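Dihydrodipicolinate synthase (Rhodopseudomonas palustris, PDB 3DZ1) probably acts as a 4-hydroxy-tetrahydrodipicolinate synthase, a TIM-barrel lyase that condenses pyruvate with aspartate semialdehyde in the lysine pathway. Local coordinates at residues V227-V230 against K231-A235; L203-D206 against F207-E210; I120-Y123 against F124-A127; V149-P152 against K153-R156. One frame throughout, in Å; residues are numbered along the deposited sequence.

All four contacts are helix turns or helix starts on the outside of one eight-stranded TIM barrel. Along the chain, interaction 3 (helix 117-131) comes first, then interaction 4 at the start of helix 152-161, interaction 2 at the start of helix 205-211 and interaction 1 near the end of helix 223-234. They form two touching pairs. Interactions 3 and 4 have centres about 13 Å apart and meet through Ile120, Phe124, Met150 and Val154; interactions 1 and 2, with centres about 11 Å apart, meet where Met209 packs on Val230, Ser233 and Lys234. Each pair joins neighbouring outer helices; interactions 1 and 3 lie on opposite sides of the chain's centre, about 35 Å between centres.

Interaction 1: V227-V230 against K231-A235; sequences VDVV and KLSKA
Regular i to i+4 bonds carry the helix from Val227-Val230 into Lys231-Lys234, among them Leu232 N to Asp228 O at 2.7 Å. Val229 O is gripped twice, by Ser233 N and by the hydroxyl Ser233 OG, the latter at 2.6 Å, and the two donors reach it from opposite faces of the carbonyl plane. The serine can fold back this way because OG stands beside its own backbone N (chi1 -60°), so the hydroxyl proton is used within the helix. This is helix 223-234, which follows the eighth barrel strand; its Val229 and Leu232 side chains pack on helix 238-255, while Val227 and Val230 lean on Thr12 of strand 11-15. On a more exposed flank, the extended chain of Lys231 runs alongside Val227, with CE of the lysine 3.7 Å from CG1 of the valine. Lys231 NZ lies 4.9 Å from Asp228 OD1, too far for direct contact; a water donates to that oxygen and accepts weakly from Lys231 NZ. Lys234 repeats the alignment with Val230, its CE 3.7 Å from Val230 CG1, but bends at its last torsion (chi4 -67°), and its NZ bonds to the carbonyl oxygen of Asp214.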
# COMPACT_ATOMS: atom_id res chain seq x y z
N VAL A 227 18.40 -12.30 27.65
CA VAL A 227 18.35 -13.65 28.22
C VAL A 227 17.92 -13.48 29.68
O VAL A 227 17.07 -14.23 30.19
CB VAL A 227 19.74 -14.35 28.17
CG1 VAL A 227 19.75 -15.55 29.11
CG2 VAL A 227 20.06 -14.80 26.75
N ASP A 228 18.51 -12.49 30.35
CA ASP A 228 18.18 -12.21 31.74
C ASP A 228 16.77 -11.64 31.88
O ASP A 228 16.07 -11.96 32.84
CB ASP A 228 19.19 -11.24 32.36
CG ASP A 228 20.58 -11.85 32.51
OD1 ASP A 228 20.66 -13.05 32.87
OD2 ASP A 228 21.58 -11.14 32.29
N VAL A 229 16.36 -10.79 30.95
CA VAL A 229 15.02 -10.23 31.01
C VAL A 229 14.01 -11.38 30.94
O VAL A 229 13.02 -11.40 31.68
CB VAL A 229 14.74 -9.25 29.85
CG1 VAL A 229 13.26 -8.89 29.81
CG2 VAL A 229 15.57 -7.99 30.02
N VAL A 230 14.25 -12.32 30.04
CA VAL A 230 13.36 -13.47 29.88
C VAL A 230 13.38 -14.33 31.15
O VAL A 230 12.34 -14.77 31.64
CB VAL A 230 13.79 -14.34 28.66
CG1 VAL A 230 12.97 -15.62 28.60
CG2 VAL A 230 13.60 -13.54 27.37
N LYS A 231 14.57 -14.54 31.70
CA LYS A 231 14.70 -15.33 32.92
C LYS A 231 14.00 -14.68 34.10
O LYS A 231 13.25 -15.33 34.83
CB LYS A 231 16.18 -15.54 33.26
CG LYS A 231 16.90 -16.50 32.33
CD LYS A 231 18.34 -16.69 32.77
CE LYS A 231 19.02 -17.80 31.97
NZ LYS A 231 20.43 -17.97 32.42
N LEU A 232 14.24 -13.38 34.29
CA LEU A 232 13.61 -12.66 35.39
C LEU A 232 12.10 -12.66 35.25
O LEU A 232 11.38 -12.79 36.24
CB LEU A 232 14.12 -11.22 35.45
CG LEU A 232 15.58 -11.04 35.90
CD1 LEU A 232 16.03 -9.61 35.63
CD2 LEU A 232 15.69 -11.39 37.39
N SER A 233 11.62 -12.53 34.01
CA SER A 233 10.19 -12.51 33.76
C SER A 233 9.56 -13.85 34.13
O SER A 233 8.51 -13.89 34.78
CB SER A 233 9.91 -12.19 32.29
OG SER A 233 10.45 -10.93 31.94
N LYS A 234 10.20 -14.94 33.71
CA LYS A 234 9.69 -16.28 34.01
C LYS A 234 9.72 -16.56 35.52
O LYS A 234 8.92 -17.34 36.03
CB LYS A 234 10.53 -17.34 33.28
CG LYS A 234 10.29 -17.40 31.78
CD LYS A 234 11.25 -18.40 31.12
CE LYS A 234 10.96 -18.57 29.63
NZ LYS A 234 9.65 -19.22 29.39
N ALA A 235 10.64 -15.90 36.21
CA ALA A 235 10.78 -16.07 37.66
C ALA A 235 9.78 -15.21 38.45
O ALA A 235 9.78 -15.23 39.68
CB ALA A 235 12.20 -15.73 38.08
O HOH W 1 22.19 -15.11 32.01

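Interaction 2: L203-D206 against F207-E210; sequences LFLD and FEME
Glu208 folds back over the start of its own helix, its CG 3.2 Å from Phe204 O and its OE1 beside Phe204 CB. The same carbonyl oxygen accepts from Glu208 N at 2.9 Å. A water ties the carboxylate to the N-cap residue, accepting from Phe204 N and lying 2.7 Å from Glu208 OE1, to which it can donate. The other oxygen, OE2, rests 3.2 Å from Leu205 CA, close to the helix N-terminus, whose dipole would probably stabilise a negative charge there. Leu205 and Met209, a selenomethionine, lie side by side, with Leu205 CD1 4.0 Å from SE, and Met209 goes on to pack against helix 223-234. This turn begins helix 205-211, the crossover helix of the beta-alpha-beta unit between strands 195-198 and 215-218 of the TIM barrel, and it also faces a second subunit. There the carboxylate of Asp206 lies aslant the Phe207 ring, OD2 3.4 Å from Phe207 CD2 and the two planes 56° apart, and OD2 forms a salt bridge with Arg253 of the second subunit. Tyr254 of that subunit meets Phe207 edge to face. Packing is looser at partly exposed Glu210: within the turn its CG merely approaches Asp206 O, at 3.4 Å, while OE2 reaches out to Arg238 and His242.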
# COMPACT_ATOMS: atom_id res chain seq x y z
N LEU A 203 10.58 -4.35 21.46
CA LEU A 203 9.95 -3.14 21.97
C LEU A 203 8.95 -3.39 23.10
O LEU A 203 8.79 -2.55 23.98
CB LEU A 203 9.27 -2.39 20.82
CG LEU A 203 8.96 -0.90 21.01
CD1 LEU A 203 10.25 -0.11 21.15
CD2 LEU A 203 8.16 -0.40 19.81
N PHE A 204 8.29 -4.55 23.09
CA PHE A 204 7.32 -4.87 24.14
C PHE A 204 7.62 -6.17 24.89
O PHE A 204 6.74 -6.75 25.52
CB PHE A 204 5.90 -4.95 23.55
CG PHE A 204 5.28 -3.61 23.31
CD1 PHE A 204 5.65 -2.84 22.21
CD2 PHE A 204 4.38 -3.08 24.23
CE1 PHE A 204 5.13 -1.57 22.02
CE2 PHE A 204 3.86 -1.80 24.05
CZ PHE A 204 4.23 -1.04 22.94
N LEU A 205 8.87 -6.61 24.84
CA LEU A 205 9.24 -7.86 25.51
C LEU A 205 8.86 -7.93 26.98
O LEU A 205 8.47 -9.00 27.48
CB LEU A 205 10.75 -8.11 25.37
CG LEU A 205 11.19 -9.48 25.89
CD1 LEU A 205 10.46 -10.59 25.13
CD2 LEU A 205 12.70 -9.63 25.72
N ASP A 206 8.96 -6.81 27.69
CA ASP A 206 8.64 -6.79 29.10
C ASP A 206 7.22 -7.27 29.38
O ASP A 206 7.01 -8.14 30.23
CB ASP A 206 8.88 -5.39 29.69
CG ASP A 206 8.08 -4.30 29.01
OD1 ASP A 206 7.72 -4.44 27.83
OD2 ASP A 206 7.82 -3.27 29.67
N PHE A 207 6.26 -6.74 28.64
CA PHE A 207 4.87 -7.13 28.84
C PHE A 207 4.50 -8.40 28.07
O PHE A 207 3.59 -9.12 28.47
CB PHE A 207 3.94 -5.97 28.48
CG PHE A 207 3.95 -4.85 29.48
CD1 PHE A 207 3.49 -5.07 30.78
CD2 PHE A 207 4.46 -3.60 29.15
CE1 PHE A 207 3.52 -4.05 31.73
CE2 PHE A 207 4.50 -2.57 30.10
CZ PHE A 207 4.03 -2.80 31.39
N GLU A 208 5.20 -8.67 26.98
CA GLU A 208 4.91 -9.86 26.20
C GLU A 208 5.16 -11.10 27.05
O GLU A 208 4.43 -12.09 26.95
CB GLU A 208 5.77 -9.89 24.93
CG GLU A 208 5.24 -8.96 23.85
CD GLU A 208 6.27 -8.66 22.78
OE1 GLU A 208 5.86 -8.21 21.69
OE2 GLU A 208 7.47 -8.88 23.03
N MSE A 209 6.19 -11.05 27.90
CA MSE A 209 6.49 -12.18 28.76
C MSE A 209 5.35 -12.35 29.77
O MSE A 209 4.94 -13.47 30.07
CB MSE A 209 7.81 -11.97 29.50
CG MSE A 209 9.05 -12.04 28.61
SE MSE A 209 9.14 -13.60 27.44
CE MSE A 209 9.10 -14.99 28.79
N GLU A 210 4.84 -11.23 30.28
CA GLU A 210 3.75 -11.27 31.25
C GLU A 210 2.47 -11.86 30.62
O GLU A 210 1.70 -12.55 31.29
CB GLU A 210 3.47 -9.87 31.81
CG GLU A 210 4.68 -9.25 32.50
CD GLU A 210 4.37 -7.94 33.20
OE1 GLU A 210 3.22 -7.45 33.08
OE2 GLU A 210 5.27 -7.40 33.88
O HOH W 2 7.70 -6.40 20.82

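Interaction 3: I120-Y123 against F124-A127; sequences ITTY and FRQA
Helix 117-131, the crossover between barrel strands 105-108 and 137-141, turns an aromatic pair inward at Tyr123 and Phe124. The tyrosine ring presents its edge to the phenylalanine face in a T-shaped stack, with planes at 83° and centroids of the Tyr123 and Phe124 rings 5.3 Å apart. Tyr123 CD2 is the atom that touches, sitting over the centre of the Phe124 ring, 3.9 Å above its plane. Different first torsions make this possible between adjacent residues: Tyr123 CG lies anti to its backbone N (chi1 177°), whereas Phe124 CG swings beside its own N (chi1 -74°). Ile120 runs alongside Phe124 from one turn earlier, placing CG2 4.0 Å from Phe124 CE2, and Ala127 CB closes on Tyr123 CE2 at 4.1 Å. In this outer layer of the TIM barrel, Ile120 and Phe124 lean on helix 152-161 while Tyr123 packs towards Phe88 and Met91 of helix 88-101; Phe124 also meets the ring of Trp137. The other side is more polar, with Arg125 exposed and Thr122 and Gln126 partly so. Arg125 bends back and lays its guanidinium over the preceding turn, so that Thr122 CA lies 3.6 Å above one face of the Arg125 guanidinium, toward its rim. Both threonine hydroxyls turn back to the helix start, Thr121 OG1 bonding to Asp117 O and Thr122 OG1 to Glu118 O. Gln126 lies slantwise to Thr122, its CD 3.9 Å from Thr122 CG2, and packs against Pro283 of the third subunit.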
# COMPACT_ATOMS: atom_id res chain seq x y z
N ILE A 120 -4.51 -15.92 2.90
CA ILE A 120 -3.49 -16.22 3.90
C ILE A 120 -3.43 -17.71 4.24
O ILE A 120 -2.36 -18.32 4.17
CB ILE A 120 -3.73 -15.40 5.20
CG1 ILE A 120 -3.57 -13.91 4.89
CG2 ILE A 120 -2.73 -15.81 6.29
CD1 ILE A 120 -3.97 -13.00 6.03
N THR A 121 -4.56 -18.30 4.59
CA THR A 121 -4.55 -19.72 4.94
C THR A 121 -4.17 -20.58 3.75
O THR A 121 -3.46 -21.58 3.90
CB THR A 121 -5.92 -20.18 5.51
OG1 THR A 121 -6.96 -19.85 4.59
CG2 THR A 121 -6.18 -19.51 6.84
N THR A 122 -4.61 -20.20 2.56
CA THR A 122 -4.27 -20.96 1.37
C THR A 122 -2.76 -20.93 1.11
O THR A 122 -2.16 -21.95 0.79
CB THR A 122 -5.00 -20.44 0.12
OG1 THR A 122 -6.38 -20.79 0.22
CG2 THR A 122 -4.41 -21.03 -1.16
N TYR A 123 -2.16 -19.75 1.23
CA TYR A 123 -0.73 -19.62 0.99
C TYR A 123 0.08 -20.58 1.85
O TYR A 123 0.96 -21.29 1.35
CB TYR A 123 -0.25 -18.20 1.28
CG TYR A 123 1.25 -18.08 1.10
CD1 TYR A 123 1.81 -18.03 -0.17
CD2 TYR A 123 2.11 -18.13 2.20
CE1 TYR A 123 3.19 -18.03 -0.35
CE2 TYR A 123 3.49 -18.14 2.03
CZ TYR A 123 4.03 -18.09 0.76
OH TYR A 123 5.39 -18.12 0.58
N PHE A 124 -0.20 -20.61 3.14
CA PHE A 124 0.54 -21.47 4.03
C PHE A 124 0.33 -22.96 3.79
O PHE A 124 1.22 -23.76 4.04
CB PHE A 124 0.30 -21.06 5.48
CG PHE A 124 1.01 -19.79 5.84
CD1 PHE A 124 2.40 -19.76 5.89
CD2 PHE A 124 0.32 -18.60 6.03
CE1 PHE A 124 3.09 -18.57 6.12
CE2 PHE A 124 0.99 -17.41 6.26
CZ PHE A 124 2.38 -17.40 6.30
N ARG A 125 -0.84 -23.33 3.28
CA ARG A 125 -1.08 -24.74 2.98
C ARG A 125 -0.21 -25.09 1.77
O ARG A 125 0.32 -26.19 1.67
CB ARG A 125 -2.56 -25.00 2.65
CG ARG A 125 -3.50 -24.83 3.83
CD ARG A 125 -4.80 -25.61 3.63
NE ARG A 125 -5.51 -25.23 2.41
CZ ARG A 125 -6.28 -24.16 2.28
NH1 ARG A 125 -6.47 -23.34 3.31
NH2 ARG A 125 -6.87 -23.90 1.12
N GLN A 126 -0.05 -24.13 0.86
CA GLN A 126 0.77 -24.36 -0.32
C GLN A 126 2.24 -24.35 0.10
O GLN A 126 3.06 -25.11 -0.44
CB GLN A 126 0.54 -23.28 -1.37
CG GLN A 126 -0.89 -23.15 -1.84
CD GLN A 126 -1.07 -22.03 -2.83
OE1 GLN A 126 -0.53 -20.94 -2.66
NE2 GLN A 126 -1.86 -22.28 -3.88
N ALA A 127 2.57 -23.49 1.06
CA ALA A 127 3.93 -23.37 1.56
C ALA A 127 4.39 -24.66 2.24
O ALA A 127 5.50 -25.12 1.99
CB ALA A 127 4.02 -22.19 2.53

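Interaction 4: V149-P152 against K153-R156; sequences VMTP and KVIR
Thr151 brings its hydroxyl up to Val154, OG1 lying 3.3 Å from Val154 CG2 as the two side chains cross at about a right angle. This is an N-cap: OG1 accepts from Val154 N at 3.1 Å, with an N-H...O angle of 150°, and so satisfies one of the amides at the open start of helix 152-161, an outer helix of the TIM barrel. The hydroxyl reaches that amide by sitting between its own backbone N and carbonyl carbon (chi1 65°). Pro152 follows as the first helical residue, where its missing N-H costs the helix no bond, and its side chain packs on Thr181 and Phe185 of helix 176-188. One residue before the cap, Met150, a selenomethionine, supplies the apolar part: its CB sits 4.2 Å from Val154 CG1 and 4.0 Å from Ile155 CG1, while the extended chain beyond it runs to Leu139 and Phe124. On the more exposed side, Thr151 and Lys153 touch Glu118 of the fourth subunit, and Arg156 makes a cation-pi contact with Phe185 and a hydrogen bond to Ser190. Backbone bonding of the first turn begins with Ile155 N, 2.9 Å from Thr151 O, and continues with Arg156 N, 2.8 Å from Pro152 O.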
# COMPACT_ATOMS: atom_id res chain seq x y z
N VAL A 149 -1.82 -8.74 7.68
CA VAL A 149 -2.34 -8.76 9.04
C VAL A 149 -3.06 -10.09 9.25
O VAL A 149 -3.89 -10.49 8.43
CB VAL A 149 -3.33 -7.59 9.29
CG1 VAL A 149 -3.91 -7.70 10.70
CG2 VAL A 149 -2.61 -6.26 9.12
N MSE A 150 -2.73 -10.77 10.35
CA MSE A 150 -3.33 -12.06 10.68
C MSE A 150 -4.03 -12.02 12.03
O MSE A 150 -3.40 -11.77 13.05
CB MSE A 150 -2.24 -13.13 10.74
CG MSE A 150 -1.34 -13.20 9.52
SE MSE A 150 -0.07 -14.64 9.72
CE MSE A 150 1.04 -14.30 8.18
N THR A 151 -5.33 -12.29 12.05
CA THR A 151 -6.06 -12.30 13.32
C THR A 151 -5.71 -13.57 14.08
O THR A 151 -5.21 -14.53 13.49
CB THR A 151 -7.59 -12.30 13.12
OG1 THR A 151 -7.98 -13.52 12.47
CG2 THR A 151 -8.01 -11.12 12.26
N PRO A 152 -5.94 -13.59 15.40
CA PRO A 152 -5.64 -14.78 16.20
C PRO A 152 -6.33 -16.01 15.63
O PRO A 152 -5.75 -17.09 15.61
CB PRO A 152 -6.16 -14.40 17.58
CG PRO A 152 -5.83 -12.94 17.64
CD PRO A 152 -6.27 -12.44 16.27
N LYS A 153 -7.56 -15.84 15.15
CA LYS A 153 -8.31 -16.96 14.56
C LYS A 153 -7.65 -17.46 13.29
O LYS A 153 -7.65 -18.66 13.00
CB LYS A 153 -9.76 -16.54 14.26
CG LYS A 153 -10.60 -16.29 15.51
CD LYS A 153 -12.03 -15.93 15.17
CE LYS A 153 -12.86 -15.78 16.44
NZ LYS A 153 -14.29 -15.42 16.15
N VAL A 154 -7.09 -16.54 12.50
CA VAL A 154 -6.41 -16.92 11.27
C VAL A 154 -5.14 -17.68 11.63
O VAL A 154 -4.80 -18.69 11.00
CB VAL A 154 -6.05 -15.68 10.40
CG1 VAL A 154 -4.96 -16.04 9.39
CG2 VAL A 154 -7.28 -15.19 9.66
N ILE A 155 -4.45 -17.20 12.65
CA ILE A 155 -3.23 -17.86 13.10
C ILE A 155 -3.59 -19.27 13.57
O ILE A 155 -2.92 -20.23 13.20
CB ILE A 155 -2.57 -17.09 14.26
CG1 ILE A 155 -1.99 -15.77 13.72
CG2 ILE A 155 -1.48 -17.94 14.91
CD1 ILE A 155 -1.47 -14.84 14.79
N ARG A 156 -4.65 -19.38 14.36
CA ARG A 156 -5.09 -20.68 14.87
C ARG A 156 -5.37 -21.65 13.73
O ARG A 156 -4.98 -22.82 13.79
CB ARG A 156 -6.34 -20.53 15.73
CG ARG A 156 -6.94 -21.86 16.18
CD ARG A 156 -8.13 -21.66 17.10
NE ARG A 156 -9.22 -20.96 16.44
CZ ARG A 156 -10.34 -20.57 17.04
NH1 ARG A 156 -10.51 -20.80 18.33
NH2 ARG A 156 -11.28 -19.94 16.35